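Local coordinates for protein peptide synthase (Silicibacter pomeroyi DSS-3, PDB 2QTP) that is of unknown function, but adopts a variant of the Bacillus chorismate mutase fold and may take part in amino-acid metabolism, at residues 62-66 and 165-169. Sequence-based numbering, arbitrary orientation.
Sequences LGERC and VAVAV
Leu62, Gly63 and Cys66 of helix 49-70 lie on Val165, Val167 and Val169 of strand 162-171, a helix-on-sheet layer in this variant of the Bacillus chorismate mutase fold. The axes of the two segments approach to 7.7 Å and their N-to-C directions differ by 39°. Val167 points its CB at the helix and splits its branches between two neighbours: CG2 lies alongside Leu62 CB at 3.9 Å, whereas CG1, anti to the backbone N (chi1 170°), reaches the bare backbone of Gly63, 3.9 Å from its CA. Leu62 stretches past this valine, and its CD1 branch stops 3.5 Å from Val165 O, a contact of methyl with peptide oxygen. One helical turn on, Cys66 CB packs at 3.7 Å on Val169 CG2. Strand 162-171 is hydrogen-bonded along its two edges to strands 21-37 and 79-86, while Ala166 and Ala168 point away from the helix and touch strand 131-135. The thiol of Cys66, with SG beside its own backbone N (chi1 -81°), reaches the strand backbone, placing SG 3.1 Å from Val167 O.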
ATOM      1  N   LEU A  62      -7.578   3.958  -1.026  1.00 65.27           N
ATOM      2  CA  LEU A  62      -7.108   2.584  -0.898  1.00 65.10           C
ATOM      3  C   LEU A  62      -7.614   1.939   0.391  1.00 65.91           C
ATOM      4  O   LEU A  62      -7.960   0.742   0.410  1.00 64.11           O
ATOM      5  CB  LEU A  62      -5.579   2.516  -1.016  1.00 64.54           C
ATOM      6  CG  LEU A  62      -4.931   3.010  -2.319  1.00 64.53           C
ATOM      7  CD1 LEU A  62      -3.349   3.130  -2.259  1.00 55.84           C
ATOM      8  CD2 LEU A  62      -5.384   2.172  -3.527  1.00 61.52           C
ATOM      9  N   GLY A  63      -7.706   2.717   1.464  1.00 65.69           N
ATOM     10  CA  GLY A  63      -8.285   2.189   2.708  1.00 66.74           C
ATOM     11  C   GLY A  63      -9.749   1.760   2.534  1.00 66.77           C
ATOM     12  O   GLY A  63     -10.169   0.752   3.069  1.00 68.65           O
ATOM     13  N   GLU A  64     -10.508   2.543   1.777  1.00 67.38           N
ATOM     14  CA  GLU A  64     -11.898   2.251   1.455  1.00 68.07           C
ATOM     15  C   GLU A  64     -11.997   1.018   0.553  1.00 67.80           C
ATOM     16  O   GLU A  64     -12.898   0.203   0.742  1.00 66.31           O
ATOM     17  CB  GLU A  64     -12.558   3.460   0.773  1.00 69.12           C
ATOM     18  CG  GLU A  64     -13.954   3.185   0.133  1.00 75.96           C
ATOM     19  CD  GLU A  64     -15.067   2.909   1.161  1.00 92.94           C
ATOM     20  OE1 GLU A  64     -14.980   3.430   2.297  1.00100.70           O
ATOM     21  OE2 GLU A  64     -16.045   2.185   0.829  1.00 97.55           O
ATOM     22  N   ARG A  65     -11.099   0.882  -0.423  1.00 65.06           N
ATOM     23  CA  ARG A  65     -11.103  -0.312  -1.280  1.00 66.14           C
ATOM     24  C   ARG A  65     -10.856  -1.566  -0.457  1.00 67.02           C
ATOM     25  O   ARG A  65     -11.499  -2.598  -0.682  1.00 65.89           O
ATOM     26  CB  ARG A  65     -10.081  -0.223  -2.425  1.00 66.68           C
ATOM     27  CG  ARG A  65     -10.340   0.905  -3.429  1.00 74.33           C
ATOM     28  CD  ARG A  65     -11.701   0.814  -4.152  1.00 83.53           C
ATOM     29  NE  ARG A  65     -11.774  -0.415  -4.937  1.00 89.00           N
ATOM     30  CZ  ARG A  65     -11.455  -0.538  -6.230  1.00 91.51           C
ATOM     31  NH1 ARG A  65     -11.069   0.513  -6.964  1.00 84.90           N
ATOM     32  NH2 ARG A  65     -11.548  -1.744  -6.796  1.00 88.98           N
ATOM     33  N   CYS A  66      -9.960  -1.473   0.524  1.00 66.27           N
ATOM     34  CA  CYS A  66      -9.688  -2.602   1.432  1.00 66.89           C
ATOM     35  C   CYS A  66     -10.922  -3.078   2.176  1.00 67.03           C
ATOM     36  O   CYS A  66     -11.225  -4.268   2.175  1.00 69.27           O
ATOM     37  CB  CYS A  66      -8.601  -2.241   2.447  1.00 67.58           C
ATOM     38  SG  CYS A  66      -6.950  -2.387   1.826  1.00 70.26           S
ATOM     39  N   VAL A 165       1.816   2.712  -4.427  1.00 65.09           N
ATOM     40  CA  VAL A 165       1.424   2.959  -3.038  1.00 65.77           C
ATOM     41  C   VAL A 165       0.419   1.872  -2.607  1.00 64.27           C
ATOM     42  O   VAL A 165      -0.465   1.563  -3.351  1.00 63.83           O
ATOM     43  CB  VAL A 165       0.741   4.346  -2.959  1.00 67.23           C
ATOM     44  CG1 VAL A 165       0.426   4.711  -1.503  1.00 66.45           C
ATOM     45  CG2 VAL A 165       1.629   5.407  -3.672  1.00 63.23           C
ATOM     46  N   ALA A 166       0.547   1.349  -1.397  1.00 64.32           N
ATOM     47  CA  ALA A 166      -0.298   0.301  -0.874  1.00 63.35           C
ATOM     48  C   ALA A 166      -0.812   0.594   0.539  1.00 62.86           C
ATOM     49  O   ALA A 166      -0.103   1.155   1.381  1.00 63.21           O
ATOM     50  CB  ALA A 166       0.475  -1.059  -0.874  1.00 61.59           C
ATOM     51  N   VAL A 167      -2.070   0.208   0.778  1.00 64.06           N
ATOM     52  CA  VAL A 167      -2.691   0.202   2.110  1.00 59.95           C
ATOM     53  C   VAL A 167      -3.251  -1.210   2.359  1.00 63.88           C
ATOM     54  O   VAL A 167      -3.908  -1.799   1.480  1.00 60.92           O
ATOM     55  CB  VAL A 167      -3.810   1.254   2.207  1.00 64.82           C
ATOM     56  CG1 VAL A 167      -4.618   1.073   3.489  1.00 58.31           C
ATOM     57  CG2 VAL A 167      -3.212   2.714   2.061  1.00 56.06           C
ATOM     58  N   ALA A 168      -2.983  -1.759   3.543  1.00 61.70           N
ATOM     59  CA  ALA A 168      -3.440  -3.097   3.910  1.00 60.42           C
ATOM     60  C   ALA A 168      -4.226  -3.028   5.214  1.00 62.88           C
ATOM     61  O   ALA A 168      -3.979  -2.147   6.042  1.00 61.18           O
ATOM     62  CB  ALA A 168      -2.252  -4.030   4.069  1.00 59.72           C
ATOM     63  N   VAL A 169      -5.165  -3.960   5.361  1.00 61.90           N
ATOM     64  CA  VAL A 169      -6.028  -4.118   6.517  1.00 64.48           C
ATOM     65  C   VAL A 169      -6.228  -5.630   6.715  1.00 64.76           C
ATOM     66  O   VAL A 169      -6.233  -6.387   5.742  1.00 65.36           O
ATOM     67  CB  VAL A 169      -7.416  -3.424   6.286  1.00 65.35           C
ATOM     68  CG1 VAL A 169      -8.274  -3.503   7.530  1.00 69.34           C
ATOM     69  CG2 VAL A 169      -7.236  -1.945   5.889  1.00 66.11           C
TER